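Side-chain contacts in D-glycero-alpha-D-manno-heptose 7-phosphate kinase (Campylobacter jejuni subsp. jejuni, PDB 4N3O), which catalyses the ATP-dependent phosphorylation of D-glycero-alpha-D-manno-heptose 7-phosphate at C-1, giving the 1,7-bisphosphate on the way to capsule polysaccharide: residues Leu13-Ala18 and Phe303-Val308; Gln164-Ala167 and Phe172-Met175; Arg201-Phe206 and Tyr314-Ala319; Ile241-Ala246 and Gln257-Ser262; Asn275-Arg280 and Lys322-Val327. All blocks are in the same frame, centred on the assembly; numbering follows the deposited sequence.

Contact 1: residues Leu13-Ala18 and Phe303-Val308; sequences LRLGLA and FMFFFV
The carbonyl oxygen of Leu17 takes a hydrogen bond from Trp263 NE1, and the indole of that tryptophan also meets the ring of Phe305, the same ring that Leu17 touches across this contact. Leu17 reaches it with one methyl, CD2 lying 3.7 Å from Phe305 CE2 in an oblique approach. Leu15 comes differently: its CB already points at strand 303-308, and CG trans to the backbone N (chi1 -170°) leaves both methyls facing the phenylalanines. One prong, CD2, lies over a face of the Phe305 ring, 4.1 Å from the ring centroid and 24° off the normal, a CH-pi contact. The other prong, CD1, approaches Phe303 CE2 to 4.0 Å. The two strands belong to different sheets: 6-21 to the large mixed sheet of the N-terminal part of a GHMP kinase, 303-308 to the four-stranded antiparallel sheet of the C-terminal part. Their local axes are 10.0 Å apart at 54°, a gap bridged by leucine methyls and phenylalanine rings. The CB of Arg14 points away from strand 303-308; its NE forms a salt bridge with Asp163, by similarity the proton acceptor. Phe303 and Leu15 also touch Leu116 of the probable ATP loop.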
# COMPACT_ATOMS: atom_id res chain seq x y z
N LEU A 13 -2.23 -1.91 -10.58
CA LEU A 13 -2.58 -0.87 -11.52
C LEU A 13 -1.32 -0.02 -11.68
O LEU A 13 -0.31 -0.25 -11.00
CB LEU A 13 -3.72 -0.02 -10.98
CG LEU A 13 -5.01 -0.82 -10.82
CD1 LEU A 13 -6.10 0.05 -10.20
CD2 LEU A 13 -5.49 -1.35 -12.16
N ARG A 14 -1.36 0.95 -12.57
CA ARG A 14 -0.19 1.76 -12.82
C ARG A 14 -0.51 3.21 -12.88
O ARG A 14 -1.62 3.61 -13.19
CB ARG A 14 0.45 1.41 -14.17
CG ARG A 14 -0.51 1.64 -15.32
CD ARG A 14 0.19 2.30 -16.49
NE ARG A 14 -0.74 2.69 -17.55
CZ ARG A 14 -1.59 3.72 -17.46
NH1 ARG A 14 -1.68 4.43 -16.33
NH2 ARG A 14 -2.38 4.02 -18.49
N LEU A 15 0.52 4.00 -12.68
CA LEU A 15 0.43 5.41 -12.70
C LEU A 15 1.40 5.95 -13.75
O LEU A 15 2.57 5.59 -13.76
CB LEU A 15 0.82 5.89 -11.32
CG LEU A 15 0.64 7.31 -10.91
CD1 LEU A 15 -0.77 7.78 -11.23
CD2 LEU A 15 0.91 7.35 -9.41
N GLY A 16 0.89 6.77 -14.66
CA GLY A 16 1.73 7.40 -15.65
C GLY A 16 2.37 8.60 -15.00
O GLY A 16 1.70 9.58 -14.73
N LEU A 17 3.67 8.52 -14.75
CA LEU A 17 4.39 9.60 -14.11
C LEU A 17 4.83 10.66 -15.10
O LEU A 17 4.81 11.85 -14.79
CB LEU A 17 5.61 9.04 -13.37
CG LEU A 17 5.33 8.14 -12.16
CD1 LEU A 17 6.62 7.62 -11.55
CD2 LEU A 17 4.56 8.92 -11.13
N ALA A 18 5.25 10.23 -16.29
CA ALA A 18 5.64 11.17 -17.33
C ALA A 18 5.60 10.51 -18.70
O ALA A 18 5.68 9.28 -18.81
CB ALA A 18 7.02 11.75 -17.06
N PHE A 303 -8.97 11.41 -11.88
CA PHE A 303 -8.15 11.63 -10.70
C PHE A 303 -7.13 12.71 -10.96
O PHE A 303 -6.86 13.08 -12.10
CB PHE A 303 -7.44 10.36 -10.27
CG PHE A 303 -6.40 9.89 -11.24
CD1 PHE A 303 -6.76 9.08 -12.31
CD2 PHE A 303 -5.07 10.23 -11.06
CE1 PHE A 303 -5.80 8.63 -13.20
CE2 PHE A 303 -4.10 9.78 -11.95
CZ PHE A 303 -4.47 8.97 -13.02
N MSE A 304 -6.59 13.24 -9.86
CA MSE A 304 -5.55 14.23 -9.95
C MSE A 304 -4.44 13.64 -9.16
O MSE A 304 -4.68 12.92 -8.21
CB MSE A 304 -5.99 15.58 -9.42
CG MSE A 304 -6.69 16.35 -10.53
SE MSE A 304 -7.37 18.08 -9.90
CE MSE A 304 -6.19 19.15 -11.05
N PHE A 305 -3.22 13.94 -9.57
CA PHE A 305 -2.04 13.43 -8.93
C PHE A 305 -1.21 14.66 -8.63
O PHE A 305 -0.95 15.46 -9.53
CB PHE A 305 -1.36 12.48 -9.91
CG PHE A 305 -0.05 11.99 -9.47
CD1 PHE A 305 0.09 11.29 -8.28
CD2 PHE A 305 1.05 12.12 -10.29
CE1 PHE A 305 1.31 10.80 -7.88
CE2 PHE A 305 2.29 11.63 -9.90
CZ PHE A 305 2.42 10.97 -8.69
N PHE A 306 -0.86 14.87 -7.37
CA PHE A 306 -0.10 16.06 -6.98
C PHE A 306 1.27 15.79 -6.39
O PHE A 306 1.54 14.72 -5.85
CB PHE A 306 -0.84 16.87 -5.90
CG PHE A 306 -2.22 17.31 -6.29
CD1 PHE A 306 -2.41 18.39 -7.13
CD2 PHE A 306 -3.33 16.69 -5.75
CE1 PHE A 306 -3.68 18.82 -7.46
CE2 PHE A 306 -4.61 17.12 -6.08
CZ PHE A 306 -4.78 18.18 -6.93
N PHE A 307 2.13 16.79 -6.52
CA PHE A 307 3.45 16.84 -5.91
C PHE A 307 3.32 17.89 -4.81
O PHE A 307 2.87 19.01 -5.06
CB PHE A 307 4.53 17.22 -6.89
CG PHE A 307 5.24 16.06 -7.49
CD1 PHE A 307 4.57 15.17 -8.29
CD2 PHE A 307 6.60 15.88 -7.26
CE1 PHE A 307 5.22 14.08 -8.85
CE2 PHE A 307 7.26 14.80 -7.81
CZ PHE A 307 6.57 13.90 -8.60
N VAL A 308 3.71 17.51 -3.60
CA VAL A 308 3.59 18.38 -2.45
C VAL A 308 4.79 18.26 -1.53
O VAL A 308 5.49 17.25 -1.51
CB VAL A 308 2.35 18.00 -1.61
CG1 VAL A 308 2.51 16.61 -1.01
CG2 VAL A 308 2.10 19.02 -0.51

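Contact 2: residues Gln164-Ala167 and Phe172-Met175; sequences QYAA and FNFM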
# COMPACT_ATOMS: atom_id res chain seq x y z
N GLN A 164 0.28 -3.35 -20.56
CA GLN A 164 0.41 -4.78 -20.32
C GLN A 164 1.78 -5.12 -19.72
O GLN A 164 1.88 -6.04 -18.88
CB GLN A 164 0.19 -5.60 -21.60
CG GLN A 164 -1.22 -5.52 -22.18
CD GLN A 164 -1.50 -4.23 -22.93
OE1 GLN A 164 -0.58 -3.52 -23.36
NE2 GLN A 164 -2.78 -3.93 -23.13
N TYR A 165 2.82 -4.40 -20.14
CA TYR A 165 4.16 -4.63 -19.62
C TYR A 165 4.25 -4.14 -18.18
O TYR A 165 4.90 -4.76 -17.37
CB TYR A 165 5.25 -3.94 -20.46
CG TYR A 165 5.45 -4.46 -21.87
CD1 TYR A 165 5.70 -5.80 -22.11
CD2 TYR A 165 5.48 -3.58 -22.96
CE1 TYR A 165 5.91 -6.28 -23.40
CE2 TYR A 165 5.70 -4.05 -24.25
CZ TYR A 165 5.91 -5.40 -24.47
OH TYR A 165 6.13 -5.87 -25.75
N ALA A 166 3.60 -3.02 -17.88
CA ALA A 166 3.62 -2.48 -16.53
C ALA A 166 2.94 -3.45 -15.57
O ALA A 166 3.48 -3.76 -14.50
CB ALA A 166 2.90 -1.13 -16.48
N ALA A 167 1.76 -3.93 -15.94
CA ALA A 167 1.02 -4.86 -15.09
C ALA A 167 1.75 -6.20 -14.89
O ALA A 167 1.75 -6.76 -13.80
CB ALA A 167 -0.36 -5.10 -15.66
N PHE A 172 9.16 0.31 -11.84
CA PHE A 172 9.27 1.49 -12.66
C PHE A 172 9.75 1.01 -14.00
O PHE A 172 10.69 0.23 -14.08
CB PHE A 172 10.28 2.46 -12.07
CG PHE A 172 9.75 3.31 -10.96
CD1 PHE A 172 9.32 2.75 -9.78
CD2 PHE A 172 9.72 4.67 -11.08
CE1 PHE A 172 8.82 3.54 -8.76
CE2 PHE A 172 9.25 5.47 -10.07
CZ PHE A 172 8.78 4.90 -8.91
N ASN A 173 9.08 1.46 -15.05
CA ASN A 173 9.43 1.07 -16.40
C ASN A 173 9.51 2.30 -17.27
O ASN A 173 8.58 3.10 -17.31
CB ASN A 173 8.40 0.11 -16.98
CG ASN A 173 8.38 -1.23 -16.28
OD1 ASN A 173 9.35 -1.98 -16.35
ND2 ASN A 173 7.27 -1.55 -15.62
N PHE A 174 10.65 2.46 -17.93
CA PHE A 174 10.85 3.56 -18.84
C PHE A 174 10.73 2.96 -20.22
O PHE A 174 11.51 2.08 -20.57
CB PHE A 174 12.22 4.18 -18.65
CG PHE A 174 12.38 5.49 -19.36
CD1 PHE A 174 12.69 5.53 -20.71
CD2 PHE A 174 12.22 6.68 -18.68
CE1 PHE A 174 12.84 6.74 -21.36
CE2 PHE A 174 12.36 7.88 -19.32
CZ PHE A 174 12.67 7.91 -20.67
N MSE A 175 9.77 3.43 -20.99
CA MSE A 175 9.54 2.88 -22.31
C MSE A 175 9.79 3.87 -23.40
O MSE A 175 9.29 5.00 -23.36
CB MSE A 175 8.12 2.35 -22.31
CG MSE A 175 7.92 1.61 -20.98
SE MSE A 175 6.31 0.55 -21.13
CE MSE A 175 6.21 -0.38 -19.42
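Met175 carries its terminal methyl across to helix 162-169, meeting Tyr165 and Ala166 where the helix turns back through a short loop into strand 172-178, an alpha-beta unit whose strand belongs to the large mixed sheet. The chain of Met175, a selenomethionine, runs extended beyond CG (chi2 -166°, chi3 178°), which lets CE span the gap and lie beside the helix. CE lies 3.8 Å from Tyr165 CB and 4.0 Å from Ala166 N. Tyr165 offers only the root of its side chain: the CA-CB bond heads toward the strand, but the ring leads away to Tyr141 and Ala144 of helix 140-153. A long, unbranched methionine chain, here carrying selenium, suits this place, since its end can lie against the tyrosine stem and the adjoining helix backbone. Asn173 flanks it on the strand, two residues earlier, its amide nitrogen near the backbone of Ala166 but weakly hydrogen-bonded to Gly170 O, in the loop itself. The small side chain of Ala166 lets the helix lie close to the strand, its CA 6.8 Å from Asn173 CA, and also packs near Arg14, by similarity the transition-state stabiliser. Asn173 ND2 stands 3.9 Å from Ala166 CA, with the methyl of Ala166 4.5 Å from the same nitrogen.

Contact 3: residues Arg201-Phe206 and Tyr314-Ala319; sequences RTVLYF and YNLIKA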
# COMPACT_ATOMS: atom_id res chain seq x y z
N ARG A 201 6.18 12.74 -1.37
CA ARG A 201 5.86 13.96 -2.11
C ARG A 201 4.57 13.89 -2.89
O ARG A 201 4.27 14.80 -3.63
CB ARG A 201 6.89 14.17 -3.23
CG ARG A 201 8.36 14.13 -2.89
CD ARG A 201 8.92 15.47 -2.59
NE ARG A 201 10.37 15.41 -2.68
CZ ARG A 201 11.16 16.45 -2.45
NH1 ARG A 201 12.48 16.31 -2.54
NH2 ARG A 201 10.64 17.62 -2.10
N THR A 202 3.80 12.82 -2.79
CA THR A 202 2.65 12.76 -3.67
C THR A 202 1.32 12.41 -3.02
O THR A 202 1.25 11.70 -2.04
CB THR A 202 2.93 11.80 -4.87
OG1 THR A 202 3.25 10.49 -4.41
CG2 THR A 202 4.09 12.28 -5.71
N VAL A 203 0.26 12.96 -3.61
CA VAL A 203 -1.10 12.73 -3.18
C VAL A 203 -1.94 12.36 -4.40
O VAL A 203 -1.88 13.02 -5.43
CB VAL A 203 -1.71 13.98 -2.55
CG1 VAL A 203 -3.20 13.76 -2.28
CG2 VAL A 203 -0.97 14.35 -1.28
N LEU A 204 -2.71 11.30 -4.29
CA LEU A 204 -3.57 10.81 -5.36
C LEU A 204 -5.01 11.07 -4.92
O LEU A 204 -5.43 10.59 -3.87
CB LEU A 204 -3.34 9.31 -5.56
CG LEU A 204 -4.20 8.63 -6.63
CD1 LEU A 204 -3.99 9.30 -7.97
CD2 LEU A 204 -3.89 7.14 -6.72
N TYR A 205 -5.77 11.82 -5.72
CA TYR A 205 -7.14 12.18 -5.38
C TYR A 205 -8.13 11.86 -6.48
O TYR A 205 -7.99 12.33 -7.59
CB TYR A 205 -7.18 13.68 -5.10
CG TYR A 205 -8.55 14.26 -4.83
CD1 TYR A 205 -9.21 14.02 -3.62
CD2 TYR A 205 -9.17 15.11 -5.75
CE1 TYR A 205 -10.45 14.57 -3.35
CE2 TYR A 205 -10.42 15.67 -5.49
CZ TYR A 205 -11.05 15.39 -4.29
OH TYR A 205 -12.28 15.93 -4.02
N PHE A 206 -9.14 11.05 -6.15
CA PHE A 206 -10.22 10.75 -7.07
C PHE A 206 -11.27 11.81 -6.84
O PHE A 206 -11.72 12.01 -5.72
CB PHE A 206 -10.78 9.35 -6.86
CG PHE A 206 -9.91 8.27 -7.44
CD1 PHE A 206 -10.07 7.87 -8.75
CD2 PHE A 206 -8.93 7.66 -6.67
CE1 PHE A 206 -9.26 6.87 -9.29
CE2 PHE A 206 -8.13 6.67 -7.19
CZ PHE A 206 -8.30 6.27 -8.51
N TYR A 314 -0.01 16.54 5.00
CA TYR A 314 -1.15 16.22 5.85
C TYR A 314 -2.25 17.26 5.70
O TYR A 314 -3.42 16.90 5.56
CB TYR A 314 -0.76 16.07 7.31
CG TYR A 314 -1.96 15.80 8.17
CD1 TYR A 314 -2.51 14.53 8.27
CD2 TYR A 314 -2.58 16.83 8.84
CE1 TYR A 314 -3.64 14.29 9.04
CE2 TYR A 314 -3.71 16.61 9.61
CZ TYR A 314 -4.23 15.33 9.71
OH TYR A 314 -5.35 15.12 10.50
N ASN A 315 -1.88 18.54 5.74
CA ASN A 315 -2.85 19.61 5.59
C ASN A 315 -3.50 19.59 4.18
O ASN A 315 -4.65 19.90 4.04
CB ASN A 315 -2.27 20.99 5.97
CG ASN A 315 -2.13 21.17 7.50
OD1 ASN A 315 -3.02 20.80 8.28
ND2 ASN A 315 -1.00 21.75 7.92
N LEU A 316 -2.76 19.20 3.16
CA LEU A 316 -3.34 19.08 1.82
C LEU A 316 -4.40 17.97 1.82
O LEU A 316 -5.52 18.16 1.37
CB LEU A 316 -2.26 18.78 0.79
CG LEU A 316 -2.69 18.43 -0.63
CD1 LEU A 316 -3.71 19.41 -1.18
CD2 LEU A 316 -1.44 18.37 -1.50
N ILE A 317 -4.03 16.82 2.37
CA ILE A 317 -4.95 15.70 2.48
C ILE A 317 -6.21 16.12 3.25
O ILE A 317 -7.33 15.82 2.85
CB ILE A 317 -4.26 14.50 3.13
CG1 ILE A 317 -3.22 13.93 2.17
CG2 ILE A 317 -5.25 13.40 3.46
CD1 ILE A 317 -2.43 12.76 2.72
N LYS A 318 -6.00 16.87 4.33
CA LYS A 318 -7.10 17.32 5.16
C LYS A 318 -8.07 18.23 4.37
O LYS A 318 -9.30 18.12 4.49
CB LYS A 318 -6.54 18.04 6.40
CG LYS A 318 -7.57 18.41 7.45
CD LYS A 318 -6.94 19.07 8.67
CE LYS A 318 -6.42 20.47 8.35
NZ LYS A 318 -5.82 21.13 9.54
N ALA A 319 -7.54 19.14 3.57
CA ALA A 319 -8.42 20.01 2.79
C ALA A 319 -9.17 19.15 1.75
O ALA A 319 -10.39 19.25 1.63
CB ALA A 319 -7.65 21.14 2.13
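Val203 CG2 is the methyl that meets helix 313-320, touching two successive residues at once: Leu316 CD2 and Ile317 CG1 each lie 4.1 Å away. The valine holds CG1 opposite its backbone N (chi1 173°), which leaves CG2 opposite the carbonyl carbon and turned to the helix. Beta-branching suits the position, because it sets a methyl close to the backbone, with one torsion to fix its place. On the helix, Leu316 sets out with its CA-CB bond aimed at the strand, and one prong of its fork, CD2, makes the contact. Ile317 starts to one side; its chi1 of -70° swings CG1 back, so that a methylene rather than the CD1 end is what the valine meets. All three side chains are buried, and the 4.1 Å spacings are those of ordinary van der Waals packing. On another side of the helix, Lys318 NZ donates to Asn315 OD1 at 3.1 Å, tilted 27° from the amide carbonyl plane. In the C-terminal part, whose strand order 2-3-1-4 is that of a ferredoxin-like fold, helix 313-320 links strand 303-308 to strand 326-327 and packs over strand 202-206, which lies between them. Leu316 also reaches Val308 and Ala290 of the neighbouring strands, Val203 also touches Lys313 and Leu320 of the helix, and Tyr314 and Asn315 pack against Asp62 and Pro61 of the second subunit.

Contact 4: residues Ile241-Ala246 and Gln257-Ser262; sequences IKMKEA and QILGKS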
# COMPACT_ATOMS: atom_id res chain seq x y z
N ILE A 241 16.36 11.21 -21.81
CA ILE A 241 17.69 10.83 -21.32
C ILE A 241 18.04 11.57 -20.02
O ILE A 241 18.76 11.04 -19.17
CB ILE A 241 18.80 11.03 -22.38
CG1 ILE A 241 18.80 12.48 -22.91
CG2 ILE A 241 18.62 10.04 -23.52
CD1 ILE A 241 19.68 12.69 -24.13
N LYS A 242 17.49 12.76 -19.85
CA LYS A 242 17.76 13.54 -18.66
C LYS A 242 17.06 12.90 -17.47
O LYS A 242 17.61 12.86 -16.37
CB LYS A 242 17.33 14.99 -18.85
CG LYS A 242 17.91 15.95 -17.82
CD LYS A 242 17.44 17.39 -18.03
CE LYS A 242 17.90 17.94 -19.38
NZ LYS A 242 17.55 19.38 -19.54
N MSE A 243 15.85 12.37 -17.70
CA MSE A 243 15.08 11.71 -16.65
C MSE A 243 15.67 10.36 -16.31
O MSE A 243 15.60 9.95 -15.17
CB MSE A 243 13.61 11.55 -17.04
CG MSE A 243 12.70 11.37 -15.82
SE MSE A 243 10.83 11.39 -16.47
CE MSE A 243 10.69 13.27 -17.05
N LYS A 244 16.23 9.64 -17.27
CA LYS A 244 16.88 8.36 -16.95
C LYS A 244 18.08 8.63 -16.06
O LYS A 244 18.26 7.98 -15.03
CB LYS A 244 17.41 7.63 -18.18
CG LYS A 244 16.39 7.08 -19.15
CD LYS A 244 17.11 6.14 -20.13
CE LYS A 244 16.31 5.89 -21.40
NZ LYS A 244 16.21 7.13 -22.25
N GLU A 245 18.91 9.58 -16.48
CA GLU A 245 20.12 9.91 -15.76
C GLU A 245 19.78 10.32 -14.33
O GLU A 245 20.42 9.87 -13.40
CB GLU A 245 20.88 11.02 -16.49
CG GLU A 245 22.34 11.16 -16.07
CD GLU A 245 23.07 12.25 -16.85
OE1 GLU A 245 22.44 13.27 -17.23
OE2 GLU A 245 24.30 12.10 -17.06
N ALA A 246 18.74 11.15 -14.16
CA ALA A 246 18.33 11.60 -12.83
C ALA A 246 17.86 10.41 -11.96
O ALA A 246 18.09 10.37 -10.75
CB ALA A 246 17.24 12.66 -12.93
N GLN A 257 12.31 18.54 -10.74
CA GLN A 257 12.37 19.61 -11.72
C GLN A 257 11.87 19.17 -13.10
O GLN A 257 11.05 19.86 -13.70
CB GLN A 257 13.83 20.10 -11.79
CG GLN A 257 14.10 21.31 -12.65
CD GLN A 257 15.55 21.78 -12.51
OE1 GLN A 257 16.45 21.01 -12.15
NE2 GLN A 257 15.79 23.06 -12.80
N ILE A 258 12.35 18.02 -13.58
CA ILE A 258 11.96 17.53 -14.91
C ILE A 258 10.54 16.98 -14.96
O ILE A 258 9.85 17.08 -15.97
CB ILE A 258 12.95 16.47 -15.42
CG1 ILE A 258 14.36 17.03 -15.40
CG2 ILE A 258 12.61 16.07 -16.86
CD1 ILE A 258 15.41 15.98 -15.66
N LEU A 259 10.11 16.37 -13.87
CA LEU A 259 8.74 15.91 -13.82
C LEU A 259 7.89 17.17 -13.87
O LEU A 259 6.99 17.28 -14.68
CB LEU A 259 8.47 15.07 -12.57
CG LEU A 259 9.17 13.70 -12.54
CD1 LEU A 259 9.01 12.99 -11.20
CD2 LEU A 259 8.64 12.82 -13.66
N GLY A 260 8.24 18.13 -13.02
CA GLY A 260 7.53 19.41 -12.96
C GLY A 260 7.31 19.98 -14.35
O GLY A 260 6.21 20.40 -14.69
N LYS A 261 8.36 19.97 -15.17
CA LYS A 261 8.27 20.50 -16.52
C LYS A 261 7.24 19.78 -17.40
O LYS A 261 6.29 20.41 -17.86
CB LYS A 261 9.64 20.48 -17.20
CG LYS A 261 9.63 21.01 -18.63
CD LYS A 261 9.16 22.46 -18.69
CE LYS A 261 8.94 22.92 -20.13
NZ LYS A 261 7.84 22.16 -20.80
N SER A 262 7.42 18.48 -17.62
CA SER A 262 6.51 17.70 -18.49
C SER A 262 5.03 17.83 -18.11
O SER A 262 4.14 17.60 -18.94
CB SER A 262 6.89 16.22 -18.49
OG SER A 262 6.65 15.63 -17.23
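Helices 236-248 and 252-262 form an antiparallel alpha-hairpin, their local axes 10.5 Å apart at 148°, with Met243 facing Ile258 where the CA atoms come nearest, 6.8 Å apart. Ile258 wedges its two branches among the side chains of the first helix. Its CD1 end meets the aliphatic stem of Lys242, where CG and CD lie close by, at 3.3 Å in the case of Lys242 CG; its CG2 methyl meets the CE methyl of Met243. These approaches are tight for carbon atoms, and at this resolution the exact values deserve caution. The selenomethionine Met243 starts out extended and then bends at its last torsion (chi3 -68°), which turns CE toward Ile258 while the two side chains slide past each other in opposite directions. Leu259 meets Met243 at about a right angle, its CD2 lying 3.8 Å from Met243 SE. Beyond the pair, Met243 and Leu259 both press on Ala18, and Met243 also on Tyr34 and Leu36, which seats the hairpin on strands of the large sheet. At the end of the second helix Ser262 OG donates in plane to a lone pair of Leu259 O, 3.1 Å away, occupying a carbonyl near the helix terminus. The interface itself is held by dispersion and by burial of hydrocarbon, and lysine suits its margin because its methylenes can cover Ile258 while the chain carries the ammonium group onward toward solvent.

Contact 5: residues Asn275-Arg280 and Lys322-Val327; sequences NDELER and KEQGYV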
# COMPACT_ATOMS: atom_id res chain seq x y z
N ASN A 275 -12.33 22.77 -17.26
CA ASN A 275 -13.42 22.49 -16.34
C ASN A 275 -13.31 23.40 -15.11
O ASN A 275 -12.24 23.52 -14.52
CB ASN A 275 -13.41 21.02 -15.94
CG ASN A 275 -14.62 20.64 -15.10
OD1 ASN A 275 -15.53 21.44 -14.89
ND2 ASN A 275 -14.65 19.41 -14.63
N ASP A 276 -14.42 24.03 -14.73
CA ASP A 276 -14.43 24.96 -13.60
C ASP A 276 -14.20 24.27 -12.25
O ASP A 276 -13.52 24.81 -11.39
CB ASP A 276 -15.75 25.75 -13.55
CG ASP A 276 -16.04 26.49 -14.85
OD1 ASP A 276 -15.31 26.27 -15.85
OD2 ASP A 276 -17.01 27.29 -14.88
N GLU A 277 -14.74 23.06 -12.09
CA GLU A 277 -14.61 22.33 -10.83
C GLU A 277 -13.22 21.69 -10.64
O GLU A 277 -12.73 21.61 -9.51
CB GLU A 277 -15.73 21.28 -10.70
CG GLU A 277 -15.97 20.77 -9.28
CD GLU A 277 -16.55 21.81 -8.32
OE1 GLU A 277 -16.58 23.02 -8.65
OE2 GLU A 277 -16.98 21.42 -7.22
N LEU A 278 -12.60 21.22 -11.72
CA LEU A 278 -11.24 20.69 -11.66
C LEU A 278 -10.28 21.83 -11.40
O LEU A 278 -9.39 21.73 -10.56
CB LEU A 278 -10.83 19.97 -12.95
CG LEU A 278 -11.40 18.57 -13.25
CD1 LEU A 278 -10.99 18.12 -14.64
CD2 LEU A 278 -10.95 17.55 -12.22
N GLU A 279 -10.48 22.93 -12.12
CA GLU A 279 -9.64 24.13 -11.97
C GLU A 279 -9.72 24.65 -10.52
O GLU A 279 -8.71 25.12 -9.97
CB GLU A 279 -10.08 25.21 -12.97
CG GLU A 279 -9.25 26.48 -12.98
CD GLU A 279 -9.72 27.49 -14.03
OE1 GLU A 279 -10.73 27.22 -14.72
OE2 GLU A 279 -9.09 28.56 -14.17
N ARG A 280 -10.90 24.54 -9.90
CA ARG A 280 -11.08 24.98 -8.54
C ARG A 280 -10.32 24.03 -7.61
O ARG A 280 -9.70 24.46 -6.66
CB ARG A 280 -12.56 25.01 -8.15
CG ARG A 280 -12.86 26.08 -7.10
CD ARG A 280 -14.19 25.91 -6.35
NE ARG A 280 -14.07 25.10 -5.12
CZ ARG A 280 -14.43 23.82 -4.99
NH1 ARG A 280 -14.96 23.15 -6.00
NH2 ARG A 280 -14.28 23.21 -3.83
N LYS A 322 -12.43 17.10 2.59
CA LYS A 322 -13.67 17.86 2.80
C LYS A 322 -14.42 18.06 1.51
O LYS A 322 -15.53 18.60 1.50
CB LYS A 322 -13.37 19.23 3.41
CG LYS A 322 -12.76 19.13 4.79
CD LYS A 322 -12.34 20.47 5.34
CE LYS A 322 -11.64 20.27 6.67
NZ LYS A 322 -10.87 21.46 7.09
N GLU A 323 -13.83 17.62 0.41
CA GLU A 323 -14.44 17.76 -0.89
C GLU A 323 -15.16 16.47 -1.24
O GLU A 323 -15.07 15.47 -0.51
CB GLU A 323 -13.39 18.14 -1.91
CG GLU A 323 -12.69 19.47 -1.58
CD GLU A 323 -13.64 20.67 -1.63
OE1 GLU A 323 -13.31 21.73 -1.05
OE2 GLU A 323 -14.73 20.55 -2.24
N GLN A 324 -15.88 16.49 -2.35
CA GLN A 324 -16.69 15.34 -2.76
C GLN A 324 -15.89 14.10 -3.15
O GLN A 324 -16.44 13.00 -3.21
CB GLN A 324 -17.65 15.72 -3.91
CG GLN A 324 -16.97 15.99 -5.25
CD GLN A 324 -17.96 16.30 -6.36
OE1 GLN A 324 -19.11 15.86 -6.33
NE2 GLN A 324 -17.51 17.05 -7.37
N GLY A 325 -14.61 14.26 -3.45
CA GLY A 325 -13.79 13.11 -3.83
C GLY A 325 -13.17 12.39 -2.64
O GLY A 325 -13.69 12.44 -1.53
N TYR A 326 -12.08 11.68 -2.88
CA TYR A 326 -11.36 11.05 -1.79
C TYR A 326 -9.91 10.85 -2.18
O TYR A 326 -9.58 10.66 -3.35
CB TYR A 326 -12.00 9.72 -1.36
CG TYR A 326 -11.92 8.61 -2.36
CD1 TYR A 326 -10.82 7.74 -2.37
CD2 TYR A 326 -12.95 8.40 -3.27
CE1 TYR A 326 -10.75 6.70 -3.28
CE2 TYR A 326 -12.89 7.35 -4.19
CZ TYR A 326 -11.78 6.51 -4.20
OH TYR A 326 -11.71 5.48 -5.12
N VAL A 327 -9.06 10.94 -1.17
CA VAL A 327 -7.64 10.74 -1.32
C VAL A 327 -7.36 9.25 -1.21
O VAL A 327 -7.91 8.57 -0.35
CB VAL A 327 -6.87 11.53 -0.23
CG1 VAL A 327 -5.40 11.15 -0.20
CG2 VAL A 327 -7.05 13.03 -0.45
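Arg280 and Glu323 meet in a salt bridge, Arg280 NH2 lying 3.1 Å from Glu323 OE2 at the guanidinium edge. The bond is weak, with an N-H...O angle of 144°, and the same nitrogen has Glu323 OE1 3.3 Å away; the two planes are 57° apart, so the carboxylate is not a flat bidentate partner. Arginine suits the place because its several N-H groups can serve two acids: one turn back in the helix, Glu277 OE2 takes NH1 at 2.9 Å. A bend at chi3 (90°) in Arg280 turns the guanidinium between them, and its positive charge probably offsets the two carboxylates, whose OE2 atoms are 5.5 Å apart. Further out, Asn275 OD1 accepts a weak bond from Glu277 N, capping helix 276-287. The side chain of Glu323 also packs on Ile281, Leu284 and Tyr205. The result is a surface salt-bridge network tying an N-capped helix to the loop before strand 326-327, in the ferredoxin-like C-terminal part.

Overall arrangement
Contact 1 joins the two halves of the kinase and touches all the others. Contact 2 meets it on the side of the probable catalytic residues, Arg14 CB lying 4.2 Å from Ala166 CB, and Leu15 is about 10 Å from Asp163 between side chains. Contact 4 packs on the Ala18 end of segment 13-18, Ala18 CB being 3.9 Å from Met243 SE, and the side chain of Met243 is about 9 Å from Gly20, a substrate residue by similarity. Contacts 3 and 5, with the 303-308 side of contact 1, lie on the C-terminal sheet; the centres of contacts 3 and 5 are about 12 Å apart. Both are away from the substrate and ATP sites, and contact 5 stands about 29 Å from contact 2, centre to centre.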